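Local coordinates for regulatory protein BLAR1 (Bacillus licheniformis, PDB 1NRF) that probably senses beta-lactam antibiotics outside the cell through its C-terminal penicillin-binding domain, the part described here, and relays the signal across the membrane, at residues Thr26-Phe31 with Phe228-Gln233; Lys166-Asn171 with Ile216-Thr221; Arg195-Lys200 with Ile246-Leu251. One frame throughout, in Å; residues are numbered along the deposited sequence.

Contact 1: residues Thr26-Phe31 with Phe228-Gln233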
ATOM      1  N   THR A  26      -8.100  -7.148  20.249  1.00 45.14           N
ATOM      2  CA  THR A  26      -7.128  -6.701  21.246  1.00 45.39           C
ATOM      3  C   THR A  26      -5.890  -6.029  20.645  1.00 44.21           C
ATOM      4  O   THR A  26      -5.310  -5.124  21.250  1.00 41.60           O
ATOM      5  CB  THR A  26      -6.690  -7.880  22.151  1.00 47.38           C
ATOM      6  OG1 THR A  26      -6.314  -9.000  21.336  1.00 49.70           O
ATOM      7  CG2 THR A  26      -7.829  -8.293  23.076  1.00 47.92           C
ATOM      8  N   PHE A  27      -5.485  -6.474  19.460  1.00 43.30           N
ATOM      9  CA  PHE A  27      -4.332  -5.884  18.799  1.00 43.48           C
ATOM     10  C   PHE A  27      -4.697  -4.490  18.300  1.00 42.75           C
ATOM     11  O   PHE A  27      -3.857  -3.592  18.271  1.00 44.20           O
ATOM     12  CB  PHE A  27      -3.872  -6.765  17.637  1.00 44.46           C
ATOM     13  CG  PHE A  27      -3.244  -8.052  18.076  1.00 44.44           C
ATOM     14  CD1 PHE A  27      -1.975  -8.060  18.647  1.00 45.95           C
ATOM     15  CD2 PHE A  27      -3.930  -9.252  17.954  1.00 44.26           C
ATOM     16  CE1 PHE A  27      -1.402  -9.247  19.092  1.00 45.92           C
ATOM     17  CE2 PHE A  27      -3.369 -10.441  18.395  1.00 45.04           C
ATOM     18  CZ  PHE A  27      -2.102 -10.439  18.966  1.00 45.96           C
ATOM     19  N   PHE A  28      -5.955  -4.314  17.914  1.00 41.27           N
ATOM     20  CA  PHE A  28      -6.437  -3.019  17.446  1.00 40.72           C
ATOM     21  C   PHE A  28      -6.732  -2.123  18.655  1.00 41.71           C
ATOM     22  O   PHE A  28      -6.508  -0.912  18.616  1.00 42.10           O
ATOM     23  CB  PHE A  28      -7.701  -3.203  16.596  1.00 37.12           C
ATOM     24  CG  PHE A  28      -7.436  -3.773  15.225  1.00 34.78           C
ATOM     25  CD1 PHE A  28      -7.539  -2.967  14.090  1.00 31.92           C
ATOM     26  CD2 PHE A  28      -7.063  -5.107  15.066  1.00 35.14           C
ATOM     27  CE1 PHE A  28      -7.277  -3.476  12.825  1.00 28.98           C
ATOM     28  CE2 PHE A  28      -6.796  -5.627  13.797  1.00 31.40           C
ATOM     29  CZ  PHE A  28      -6.904  -4.809  12.678  1.00 31.24           C
ATOM     30  N   ASP A  29      -7.217  -2.734  19.734  1.00 41.46           N
ATOM     31  CA  ASP A  29      -7.540  -2.017  20.967  1.00 40.64           C
ATOM     32  C   ASP A  29      -6.325  -1.290  21.533  1.00 39.82           C
ATOM     33  O   ASP A  29      -6.453  -0.202  22.091  1.00 37.95           O
ATOM     34  CB  ASP A  29      -8.046  -2.993  22.037  1.00 42.51           C
ATOM     35  CG  ASP A  29      -9.321  -3.706  21.634  1.00 44.07           C
ATOM     36  OD1 ASP A  29      -9.647  -4.726  22.279  1.00 44.19           O
ATOM     37  OD2 ASP A  29      -9.998  -3.251  20.686  1.00 46.85           O
ATOM     38  N   LYS A  30      -5.153  -1.909  21.402  1.00 41.34           N
ATOM     39  CA  LYS A  30      -3.907  -1.336  21.918  1.00 42.56           C
ATOM     40  C   LYS A  30      -3.615   0.059  21.385  1.00 41.53           C
ATOM     41  O   LYS A  30      -2.912   0.837  22.025  1.00 42.32           O
ATOM     42  CB  LYS A  30      -2.712  -2.247  21.603  1.00 44.97           C
ATOM     43  CG  LYS A  30      -2.750  -3.610  22.296  1.00 49.31           C
ATOM     44  CD  LYS A  30      -1.341  -4.144  22.576  1.00 51.34           C
ATOM     45  CE  LYS A  30      -0.535  -4.429  21.298  1.00 55.57           C
ATOM     46  NZ  LYS A  30      -0.975  -5.659  20.564  1.00 56.81           N
ATOM     47  N   PHE A  31      -4.161   0.371  20.215  1.00 41.63           N
ATOM     48  CA  PHE A  31      -3.950   1.672  19.593  1.00 40.91           C
ATOM     49  C   PHE A  31      -5.232   2.485  19.519  1.00 40.71           C
ATOM     50  O   PHE A  31      -5.346   3.406  18.711  1.00 41.15           O
ATOM     51  CB  PHE A  31      -3.349   1.473  18.201  1.00 37.58           C
ATOM     52  CG  PHE A  31      -1.979   0.864  18.236  1.00 38.59           C
ATOM     53  CD1 PHE A  31      -0.854   1.664  18.409  1.00 38.69           C
ATOM     54  CD2 PHE A  31      -1.815  -0.520  18.190  1.00 38.37           C
ATOM     55  CE1 PHE A  31       0.411   1.101  18.544  1.00 40.32           C
ATOM     56  CE2 PHE A  31      -0.558  -1.094  18.325  1.00 38.83           C
ATOM     57  CZ  PHE A  31       0.560  -0.282  18.504  1.00 39.04           C
ATOM     58  N   PHE A 228      -0.683  -9.308   2.958  1.00 27.50           N
ATOM     59  CA  PHE A 228      -1.520  -8.764   4.022  1.00 26.58           C
ATOM     60  C   PHE A 228      -1.916  -7.298   3.830  1.00 26.95           C
ATOM     61  O   PHE A 228      -1.256  -6.531   3.129  1.00 27.94           O
ATOM     62  CB  PHE A 228      -0.794  -8.896   5.365  1.00 26.04           C
ATOM     63  CG  PHE A 228       0.499  -8.148   5.411  1.00 24.84           C
ATOM     64  CD1 PHE A 228       1.674  -8.738   4.976  1.00 23.62           C
ATOM     65  CD2 PHE A 228       0.530  -6.813   5.818  1.00 28.46           C
ATOM     66  CE1 PHE A 228       2.871  -8.011   4.938  1.00 22.74           C
ATOM     67  CE2 PHE A 228       1.717  -6.077   5.783  1.00 25.89           C
ATOM     68  CZ  PHE A 228       2.891  -6.682   5.339  1.00 24.80           C
ATOM     69  N   ALA A 229      -2.999  -6.916   4.487  1.00 26.06           N
ATOM     70  CA  ALA A 229      -3.493  -5.561   4.424  1.00 25.82           C
ATOM     71  C   ALA A 229      -4.282  -5.288   5.693  1.00 26.37           C
ATOM     72  O   ALA A 229      -5.139  -6.078   6.094  1.00 26.44           O
ATOM     73  CB  ALA A 229      -4.380  -5.372   3.186  1.00 27.25           C
ATOM     74  N   VAL A 230      -3.961  -4.174   6.332  1.00 24.73           N
ATOM     75  CA  VAL A 230      -4.630  -3.754   7.543  1.00 25.96           C
ATOM     76  C   VAL A 230      -5.157  -2.346   7.318  1.00 27.79           C
ATOM     77  O   VAL A 230      -4.436  -1.491   6.799  1.00 27.65           O
ATOM     78  CB  VAL A 230      -3.657  -3.710   8.748  1.00 25.97           C
ATOM     79  CG1 VAL A 230      -4.265  -2.914   9.885  1.00 29.20           C
ATOM     80  CG2 VAL A 230      -3.343  -5.116   9.222  1.00 29.45           C
ATOM     81  N   HIS A 231      -6.418  -2.109   7.674  1.00 27.05           N
ATOM     82  CA  HIS A 231      -6.968  -0.770   7.558  1.00 27.40           C
ATOM     83  C   HIS A 231      -7.578  -0.415   8.894  1.00 27.29           C
ATOM     84  O   HIS A 231      -8.333  -1.207   9.458  1.00 27.73           O
ATOM     85  CB  HIS A 231      -8.025  -0.669   6.462  1.00 27.32           C
ATOM     86  CG  HIS A 231      -8.643   0.693   6.363  1.00 26.50           C
ATOM     87  ND1 HIS A 231      -9.681   1.102   7.177  1.00 25.40           N
ATOM     88  CD2 HIS A 231      -8.312   1.767   5.611  1.00 25.07           C
ATOM     89  CE1 HIS A 231      -9.955   2.369   6.933  1.00 23.15           C
ATOM     90  NE2 HIS A 231      -9.139   2.796   5.987  1.00 27.28           N
ATOM     91  N   ILE A 232      -7.252   0.775   9.394  1.00 27.73           N
ATOM     92  CA  ILE A 232      -7.749   1.220  10.691  1.00 28.35           C
ATOM     93  C   ILE A 232      -8.414   2.596  10.709  1.00 32.28           C
ATOM     94  O   ILE A 232      -8.323   3.382   9.759  1.00 32.89           O
ATOM     95  CB  ILE A 232      -6.612   1.262  11.732  1.00 28.05           C
ATOM     96  CG1 ILE A 232      -5.588   2.329  11.334  1.00 27.26           C
ATOM     97  CG2 ILE A 232      -5.944  -0.100  11.842  1.00 23.16           C
ATOM     98  CD1 ILE A 232      -4.522   2.591  12.392  1.00 28.51           C
ATOM     99  N   GLN A 233      -9.078   2.879  11.822  1.00 35.62           N
ATOM    100  CA  GLN A 233      -9.763   4.148  12.033  1.00 39.05           C
ATOM    101  C   GLN A 233      -9.760   4.379  13.537  1.00 39.87           C
ATOM    102  O   GLN A 233     -10.230   3.529  14.299  1.00 39.50           O
ATOM    103  CB  GLN A 233     -11.214   4.079  11.534  1.00 41.46           C
ATOM    104  CG  GLN A 233     -11.384   3.434  10.172  1.00 46.65           C
ATOM    105  CD  GLN A 233     -12.837   3.357   9.736  1.00 50.07           C
ATOM    106  OE1 GLN A 233     -13.166   2.687   8.755  1.00 52.62           O
ATOM    107  NE2 GLN A 233     -13.713   4.043  10.460  1.00 51.02           N
TER
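F28 reaches from helix 25-29, the first helix of the sensor domain, to strand 225-234, and it alone carries the helix side of this contact. With CG anti to the carbonyl carbon (chi1 -74°), the ring leaves the helix pointing at the strand and leads with CE1. That atom lies 3.8 Å from CG2 of I232 and, less closely, 4.2 Å from CG1 of V230; both methyls approach the ring obliquely. From the residue between them in sequence, H231 O comes to the ring's edge, near its plane, 4.2 Å from F28 CE1. I232 places CG1 between its backbone N and carbonyl carbon (chi1 65°), which leaves the shorter branch, CG2, anti to the carbonyl and facing the phenylalanine. The ring of Y50 packs against F28 as well.

H231 points from the reverse face of the strand, where its ring stacks on F59 and its side chain lies about 11 Å from that of S63, the probable acyl-ester serine. A buried aromatic from this first helix, set against alternate residues of a central strand, belongs to the sheet-backing layer of the penicillin-binding protein and serine beta-lactamase fold.

Contact 2: residues Lys166-Asn171 with Ile216-Thr221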
ATOM      1  N   LYS A 166      -0.818  -9.287  -4.952  1.00 26.75           N
ATOM      2  CA  LYS A 166      -0.334 -10.591  -5.418  1.00 26.81           C
ATOM      3  C   LYS A 166      -0.160 -10.556  -6.938  1.00 27.87           C
ATOM      4  O   LYS A 166       0.815 -11.099  -7.476  1.00 26.68           O
ATOM      5  CB  LYS A 166      -1.304 -11.716  -5.042  1.00 27.55           C
ATOM      6  CG  LYS A 166      -0.855 -13.092  -5.549  1.00 29.71           C
ATOM      7  CD  LYS A 166      -1.844 -14.184  -5.213  1.00 31.26           C
ATOM      8  CE  LYS A 166      -1.491 -15.510  -5.900  1.00 33.33           C
ATOM      9  NZ  LYS A 166      -0.260 -16.163  -5.379  1.00 35.67           N
ATOM     10  N   LYS A 167      -1.109  -9.924  -7.625  1.00 27.87           N
ATOM     11  CA  LYS A 167      -1.020  -9.784  -9.080  1.00 29.87           C
ATOM     12  C   LYS A 167       0.241  -8.997  -9.454  1.00 30.34           C
ATOM     13  O   LYS A 167       0.855  -9.234 -10.497  1.00 29.35           O
ATOM     14  CB  LYS A 167      -2.252  -9.059  -9.635  1.00 27.54           C
ATOM     15  CG  LYS A 167      -3.471  -9.940  -9.757  1.00 26.87           C
ATOM     16  CD  LYS A 167      -4.390  -9.409 -10.820  1.00 26.81           C
ATOM     17  CE  LYS A 167      -5.614 -10.289 -10.958  1.00 26.37           C
ATOM     18  NZ  LYS A 167      -6.399 -10.307  -9.695  1.00 25.50           N
ATOM     19  N   PHE A 168       0.610  -8.049  -8.594  1.00 31.17           N
ATOM     20  CA  PHE A 168       1.801  -7.238  -8.812  1.00 31.79           C
ATOM     21  C   PHE A 168       3.056  -8.082  -8.580  1.00 33.04           C
ATOM     22  O   PHE A 168       3.972  -8.108  -9.406  1.00 31.84           O
ATOM     23  CB  PHE A 168       1.804  -6.043  -7.856  1.00 31.42           C
ATOM     24  CG  PHE A 168       3.177  -5.514  -7.566  1.00 33.35           C
ATOM     25  CD1 PHE A 168       3.831  -5.859  -6.390  1.00 32.96           C
ATOM     26  CD2 PHE A 168       3.832  -4.704  -8.487  1.00 32.68           C
ATOM     27  CE1 PHE A 168       5.116  -5.407  -6.136  1.00 32.90           C
ATOM     28  CE2 PHE A 168       5.114  -4.250  -8.241  1.00 32.30           C
ATOM     29  CZ  PHE A 168       5.759  -4.603  -7.061  1.00 32.30           C
ATOM     30  N   TYR A 169       3.075  -8.760  -7.439  1.00 33.70           N
ATOM     31  CA  TYR A 169       4.181  -9.615  -7.045  1.00 35.51           C
ATOM     32  C   TYR A 169       4.438 -10.686  -8.097  1.00 37.60           C
ATOM     33  O   TYR A 169       5.580 -10.883  -8.516  1.00 39.90           O
ATOM     34  CB  TYR A 169       3.850 -10.278  -5.705  1.00 38.32           C
ATOM     35  CG  TYR A 169       4.959 -11.133  -5.146  1.00 39.72           C
ATOM     36  CD1 TYR A 169       6.016 -10.559  -4.436  1.00 39.01           C
ATOM     37  CD2 TYR A 169       4.970 -12.513  -5.352  1.00 39.04           C
ATOM     38  CE1 TYR A 169       7.059 -11.337  -3.946  1.00 39.65           C
ATOM     39  CE2 TYR A 169       6.011 -13.304  -4.867  1.00 40.47           C
ATOM     40  CZ  TYR A 169       7.052 -12.709  -4.165  1.00 40.82           C
ATOM     41  OH  TYR A 169       8.085 -13.481  -3.682  1.00 41.55           O
ATOM     42  N   ASP A 170       3.374 -11.379  -8.508  1.00 38.49           N
ATOM     43  CA  ASP A 170       3.456 -12.443  -9.518  1.00 39.42           C
ATOM     44  C   ASP A 170       3.593 -11.887 -10.930  1.00 39.85           C
ATOM     45  O   ASP A 170       3.986 -12.601 -11.853  1.00 39.73           O
ATOM     46  CB  ASP A 170       2.202 -13.325  -9.497  1.00 39.52           C
ATOM     47  CG  ASP A 170       2.056 -14.114  -8.215  1.00 39.74           C
ATOM     48  OD1 ASP A 170       3.023 -14.163  -7.427  1.00 39.18           O
ATOM     49  OD2 ASP A 170       0.968 -14.696  -8.010  1.00 41.72           O
ATOM     50  N   ASN A 171       3.243 -10.616 -11.087  1.00 39.87           N
ATOM     51  CA  ASN A 171       3.303  -9.941 -12.372  1.00 40.68           C
ATOM     52  C   ASN A 171       2.300 -10.523 -13.373  1.00 40.57           C
ATOM     53  O   ASN A 171       2.644 -10.817 -14.521  1.00 41.59           O
ATOM     54  CB  ASN A 171       4.717 -10.012 -12.952  1.00 41.24           C
ATOM     55  CG  ASN A 171       4.920  -9.043 -14.103  1.00 43.23           C
ATOM     56  OD1 ASN A 171       5.903  -9.136 -14.851  1.00 42.41           O
ATOM     57  ND2 ASN A 171       3.993  -8.096 -14.249  1.00 42.05           N
ATOM     58  N   ILE A 216      -0.149  -2.207   3.987  1.00 22.92           N
ATOM     59  CA  ILE A 216      -0.274  -3.357   3.114  1.00 24.57           C
ATOM     60  C   ILE A 216       1.116  -3.818   2.727  1.00 25.38           C
ATOM     61  O   ILE A 216       2.082  -3.085   2.890  1.00 25.69           O
ATOM     62  CB  ILE A 216      -1.065  -2.997   1.823  1.00 25.03           C
ATOM     63  CG1 ILE A 216      -0.226  -2.083   0.912  1.00 23.29           C
ATOM     64  CG2 ILE A 216      -2.361  -2.300   2.200  1.00 22.77           C
ATOM     65  CD1 ILE A 216      -0.919  -1.715  -0.393  1.00 20.33           C
ATOM     66  N   GLY A 217       1.209  -5.038   2.214  1.00 25.97           N
ATOM     67  CA  GLY A 217       2.495  -5.563   1.812  1.00 27.29           C
ATOM     68  C   GLY A 217       2.508  -7.076   1.861  1.00 29.06           C
ATOM     69  O   GLY A 217       1.465  -7.724   1.840  1.00 28.56           O
ATOM     70  N   TYR A 218       3.699  -7.652   1.923  1.00 29.51           N
ATOM     71  CA  TYR A 218       3.803  -9.095   1.969  1.00 30.11           C
ATOM     72  C   TYR A 218       5.078  -9.569   2.664  1.00 30.82           C
ATOM     73  O   TYR A 218       6.005  -8.796   2.919  1.00 28.28           O
ATOM     74  CB  TYR A 218       3.707  -9.658   0.543  1.00 27.95           C
ATOM     75  CG  TYR A 218       4.535  -8.894  -0.451  1.00 28.45           C
ATOM     76  CD1 TYR A 218       5.887  -9.185  -0.633  1.00 28.94           C
ATOM     77  CD2 TYR A 218       3.989  -7.822  -1.164  1.00 26.81           C
ATOM     78  CE1 TYR A 218       6.677  -8.426  -1.496  1.00 28.90           C
ATOM     79  CE2 TYR A 218       4.771  -7.057  -2.022  1.00 26.74           C
ATOM     80  CZ  TYR A 218       6.112  -7.363  -2.184  1.00 26.42           C
ATOM     81  OH  TYR A 218       6.895  -6.600  -3.011  1.00 28.25           O
ATOM     82  N   VAL A 219       5.088 -10.845   3.011  1.00 32.45           N
ATOM     83  CA  VAL A 219       6.242 -11.449   3.654  1.00 33.90           C
ATOM     84  C   VAL A 219       6.709 -12.583   2.756  1.00 33.97           C
ATOM     85  O   VAL A 219       5.917 -13.454   2.362  1.00 33.06           O
ATOM     86  CB  VAL A 219       5.893 -12.019   5.047  1.00 33.49           C
ATOM     87  CG1 VAL A 219       7.091 -12.773   5.612  1.00 35.86           C
ATOM     88  CG2 VAL A 219       5.491 -10.890   5.990  1.00 36.52           C
ATOM     89  N   GLU A 220       7.988 -12.564   2.416  1.00 33.10           N
ATOM     90  CA  GLU A 220       8.533 -13.611   1.576  1.00 35.17           C
ATOM     91  C   GLU A 220       9.370 -14.568   2.404  1.00 35.52           C
ATOM     92  O   GLU A 220      10.335 -14.152   3.049  1.00 36.15           O
ATOM     93  CB  GLU A 220       9.406 -13.013   0.482  1.00 36.13           C
ATOM     94  CG  GLU A 220       8.747 -11.884  -0.260  1.00 38.29           C
ATOM     95  CD  GLU A 220       9.705 -11.181  -1.178  1.00 39.64           C
ATOM     96  OE1 GLU A 220       9.919 -11.675  -2.306  1.00 38.97           O
ATOM     97  OE2 GLU A 220      10.254 -10.137  -0.757  1.00 41.81           O
ATOM     98  N   THR A 221       8.991 -15.844   2.396  1.00 34.31           N
ATOM     99  CA  THR A 221       9.758 -16.856   3.112  1.00 33.92           C
ATOM    100  C   THR A 221      10.491 -17.701   2.066  1.00 35.80           C
ATOM    101  O   THR A 221      10.449 -17.407   0.861  1.00 34.82           O
ATOM    102  CB  THR A 221       8.870 -17.779   3.998  1.00 34.06           C
ATOM    103  OG1 THR A 221       8.009 -18.583   3.174  1.00 30.42           O
ATOM    104  CG2 THR A 221       8.036 -16.936   4.983  1.00 31.94           C
TER
HETATM  105  O   HOH W   1       8.780 -15.767  -1.497  1.00 33.36           O
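Y169 on helix 158-170 meets two residues of strand 211-220 at once, E220 through its hydroxyl and Y218 through its ring edge. Its CG lies anti to the backbone nitrogen (chi1 -177°), directing the ring edge toward Y218. The phenol donates a hydrogen bond from Y169 OH to E220 OE1, 2.9 Å long, which reaches the carboxylate on its anti side, 18° out of plane. Ring and carboxylate stand almost perpendicular. Nearer the ring's attachment to CB, Y169 CD1 sits 3.7 Å above the face of Y218, displaced toward the rim, in a T-shaped pair whose planes make 63°. F168 adds a lighter touch: its CE1 lies 3.8 Å from Y218 OH, which comes to the edge of the phenylalanine ring in its plane.

K184 from helix 177-187 makes a cation-pi contact with the Y169 ring and also donates a hydrogen bond from NZ to the carbonyl O of Y169, while a water donates to Y169 OH at 3.2 Å and weakly to the backbone O of T221. Just beyond, N171, with positive phi, closes the helix in a Schellman motif.

Held at OE1 by one hydrogen bond from the tyrosine and only distantly paired with R188, E220 is probably anionic; that charge would polarise the phenol, which joins helix to strand by a directional bond as well as by aromatic packing.

Contact 3: residues Arg195-Lys200 with Ile246-Leu251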
ATOM      1  N   ARG A 195      13.055 -14.447   6.539  1.00 46.49           N
ATOM      2  CA  ARG A 195      11.920 -13.778   5.926  1.00 41.85           C
ATOM      3  C   ARG A 195      12.195 -12.331   5.561  1.00 38.00           C
ATOM      4  O   ARG A 195      12.876 -11.615   6.293  1.00 38.27           O
ATOM      5  CB  ARG A 195      10.733 -13.822   6.881  1.00 42.76           C
ATOM      6  CG  ARG A 195      10.393 -15.201   7.378  1.00 43.00           C
ATOM      7  CD  ARG A 195      10.588 -15.287   8.878  1.00 44.36           C
ATOM      8  NE  ARG A 195       9.458 -15.939   9.536  1.00 43.81           N
ATOM      9  CZ  ARG A 195       9.030 -17.166   9.262  1.00 42.88           C
ATOM     10  NH1 ARG A 195       9.628 -17.900   8.336  1.00 43.46           N
ATOM     11  NH2 ARG A 195       7.994 -17.662   9.917  1.00 44.85           N
ATOM     12  N   VAL A 196      11.643 -11.906   4.430  1.00 33.52           N
ATOM     13  CA  VAL A 196      11.795 -10.533   3.960  1.00 30.34           C
ATOM     14  C   VAL A 196      10.455  -9.805   4.033  1.00 28.44           C
ATOM     15  O   VAL A 196       9.463 -10.263   3.471  1.00 26.17           O
ATOM     16  CB  VAL A 196      12.280 -10.473   2.501  1.00 28.57           C
ATOM     17  CG1 VAL A 196      12.396  -9.032   2.070  1.00 28.78           C
ATOM     18  CG2 VAL A 196      13.619 -11.175   2.358  1.00 28.84           C
ATOM     19  N   LEU A 197      10.443  -8.668   4.718  1.00 27.76           N
ATOM     20  CA  LEU A 197       9.238  -7.868   4.860  1.00 28.84           C
ATOM     21  C   LEU A 197       9.198  -6.699   3.874  1.00 30.59           C
ATOM     22  O   LEU A 197      10.154  -5.932   3.771  1.00 31.69           O
ATOM     23  CB  LEU A 197       9.139  -7.306   6.274  1.00 28.46           C
ATOM     24  CG  LEU A 197       7.888  -6.475   6.583  1.00 28.30           C
ATOM     25  CD1 LEU A 197       6.681  -7.408   6.637  1.00 27.28           C
ATOM     26  CD2 LEU A 197       8.048  -5.735   7.917  1.00 25.03           C
ATOM     27  N   SER A 198       8.089  -6.583   3.150  1.00 29.90           N
ATOM     28  CA  SER A 198       7.865  -5.495   2.204  1.00 29.51           C
ATOM     29  C   SER A 198       6.520  -4.887   2.619  1.00 29.98           C
ATOM     30  O   SER A 198       5.624  -5.616   3.064  1.00 29.26           O
ATOM     31  CB  SER A 198       7.765  -6.020   0.762  1.00 30.70           C
ATOM     32  OG  SER A 198       9.016  -6.476   0.266  1.00 31.47           O
ATOM     33  N   GLY A 199       6.383  -3.567   2.489  1.00 27.02           N
ATOM     34  CA  GLY A 199       5.140  -2.917   2.854  1.00 24.17           C
ATOM     35  C   GLY A 199       5.112  -1.420   2.616  1.00 26.10           C
ATOM     36  O   GLY A 199       6.122  -0.811   2.261  1.00 26.05           O
ATOM     37  N   LYS A 200       3.943  -0.820   2.814  1.00 26.35           N
ATOM     38  CA  LYS A 200       3.778   0.615   2.623  1.00 26.45           C
ATOM     39  C   LYS A 200       2.607   1.151   3.444  1.00 25.36           C
ATOM     40  O   LYS A 200       1.513   0.584   3.433  1.00 24.53           O
ATOM     41  CB  LYS A 200       3.580   0.923   1.136  1.00 28.43           C
ATOM     42  CG  LYS A 200       4.301   2.196   0.676  1.00 32.22           C
ATOM     43  CD  LYS A 200       3.375   3.394   0.718  1.00 32.42           C
ATOM     44  CE  LYS A 200       4.126   4.667   0.998  1.00 28.01           C
ATOM     45  NZ  LYS A 200       4.388   4.768   2.454  1.00 32.03           N
ATOM     46  N   ILE A 246       0.096  -2.597  14.260  1.00 29.63           N
ATOM     47  CA  ILE A 246      -0.952  -3.589  14.464  1.00 28.58           C
ATOM     48  C   ILE A 246      -0.709  -4.813  13.573  1.00 28.96           C
ATOM     49  O   ILE A 246      -0.643  -5.946  14.055  1.00 28.62           O
ATOM     50  CB  ILE A 246      -2.335  -3.004  14.138  1.00 28.44           C
ATOM     51  CG1 ILE A 246      -2.691  -1.923  15.157  1.00 29.34           C
ATOM     52  CG2 ILE A 246      -3.380  -4.108  14.123  1.00 29.41           C
ATOM     53  CD1 ILE A 246      -3.975  -1.155  14.845  1.00 30.62           C
ATOM     54  N   ALA A 247      -0.575  -4.581  12.272  1.00 27.91           N
ATOM     55  CA  ALA A 247      -0.331  -5.673  11.331  1.00 28.38           C
ATOM     56  C   ALA A 247       0.866  -6.503  11.774  1.00 27.80           C
ATOM     57  O   ALA A 247       0.840  -7.729  11.713  1.00 29.16           O
ATOM     58  CB  ALA A 247      -0.070  -5.119   9.931  1.00 24.68           C
ATOM     59  N   LEU A 248       1.910  -5.811  12.208  1.00 27.75           N
ATOM     60  CA  LEU A 248       3.152  -6.437  12.648  1.00 30.13           C
ATOM     61  C   LEU A 248       3.017  -7.287  13.913  1.00 30.32           C
ATOM     62  O   LEU A 248       3.643  -8.335  14.022  1.00 31.45           O
ATOM     63  CB  LEU A 248       4.219  -5.354  12.841  1.00 29.22           C
ATOM     64  CG  LEU A 248       5.390  -5.339  11.853  1.00 30.62           C
ATOM     65  CD1 LEU A 248       4.988  -5.879  10.493  1.00 28.77           C
ATOM     66  CD2 LEU A 248       5.906  -3.916  11.751  1.00 31.35           C
ATOM     67  N   SER A 249       2.205  -6.844  14.863  1.00 31.54           N
ATOM     68  CA  SER A 249       2.015  -7.613  16.079  1.00 33.93           C
ATOM     69  C   SER A 249       1.240  -8.863  15.697  1.00 34.15           C
ATOM     70  O   SER A 249       1.561  -9.963  16.142  1.00 35.06           O
ATOM     71  CB  SER A 249       1.235  -6.810  17.120  1.00 34.42           C
ATOM     72  OG  SER A 249      -0.112  -6.623  16.726  1.00 40.07           O
ATOM     73  N   ILE A 250       0.224  -8.699  14.852  1.00 34.32           N
ATOM     74  CA  ILE A 250      -0.562  -9.850  14.419  1.00 33.43           C
ATOM     75  C   ILE A 250       0.315 -10.803  13.614  1.00 33.39           C
ATOM     76  O   ILE A 250       0.252 -12.009  13.805  1.00 32.66           O
ATOM     77  CB  ILE A 250      -1.787  -9.424  13.576  1.00 32.18           C
ATOM     78  CG1 ILE A 250      -2.722  -8.569  14.437  1.00 31.08           C
ATOM     79  CG2 ILE A 250      -2.525 -10.657  13.043  1.00 27.91           C
ATOM     80  CD1 ILE A 250      -3.944  -8.065  13.707  1.00 33.52           C
ATOM     81  N   LEU A 251       1.143 -10.259  12.727  1.00 34.34           N
ATOM     82  CA  LEU A 251       2.040 -11.085  11.914  1.00 35.77           C
ATOM     83  C   LEU A 251       2.981 -11.891  12.795  1.00 37.10           C
ATOM     84  O   LEU A 251       3.280 -13.050  12.512  1.00 38.45           O
ATOM     85  CB  LEU A 251       2.867 -10.206  10.972  1.00 35.30           C
ATOM     86  CG  LEU A 251       2.525 -10.216   9.478  1.00 36.52           C
ATOM     87  CD1 LEU A 251       1.028 -10.129   9.285  1.00 35.63           C
ATOM     88  CD2 LEU A 251       3.235  -9.051   8.786  1.00 37.07           C
TER
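L197 on strand 195-205 and L248 on helix 239-253 have the nearest CA atoms across the two segments, 10.0 Å apart, so the gap is bridged by side chains alone. The strand backbone is extended throughout residues 195-200, whereas residues 246-251 form regular helix: I250 N bonds I246 O at 3.0 Å and L251 N bonds A247 O at 2.7 Å. The carbonyl of I246 has a second donor, since S249 turns its hydroxyl back along the helix (chi1 69°) and S249 OG donates to I246 O over 2.8 Å.

Across the gap, L197 sends its two methyls to two leucines about one helical turn apart. With CG anti to the backbone N (chi1 -178°), the branch point is carried outward; CD2 then meets L248 CD1 at 4.0 Å, and CD1 lies 4.4 Å from L251 CD2. L248 reaches L197 with its far end although its side chain does not start out toward the strand. In the penicillin-binding protein fold the C-terminal helix lies against one face of the central sheet, and here these leucines make part of the interface between them. V219 and F228, from the next two strands, widen the apolar patch around L197, as does Y257 from the chain's end.

Beyond the contact the strand segment has polar partners. R195 donates through NH2 to the carbonyl of G255, just past the helix. K200, on the other face of the strand from L197 and consistent in position with the lysine of a KTG motif, hydrogen-bonds S111 OG through its NZ.

In the fold
From the N terminus, residues 26-31 come first and find their partner only at 228-233, so contact 1 closes a loop of nearly 200 residues that includes all helices from 52-56 to 177-187. Contact 2 is nested inside it, running from helix 158-170 to strand 211-220. Contact 3 opens at 195-200, within the loop of contact 2, and closes at 246-251, beyond the end of contact 1; it therefore crosses both. All three reach one sheet, in which strands 225-234, 211-220 and 195-205 are consecutive neighbours. Contacts 1 and 3 tie helices 25-29 and 239-253 to it, and these helices also pack together, F27 against S249 and I250; contact 2 attaches helix 158-170.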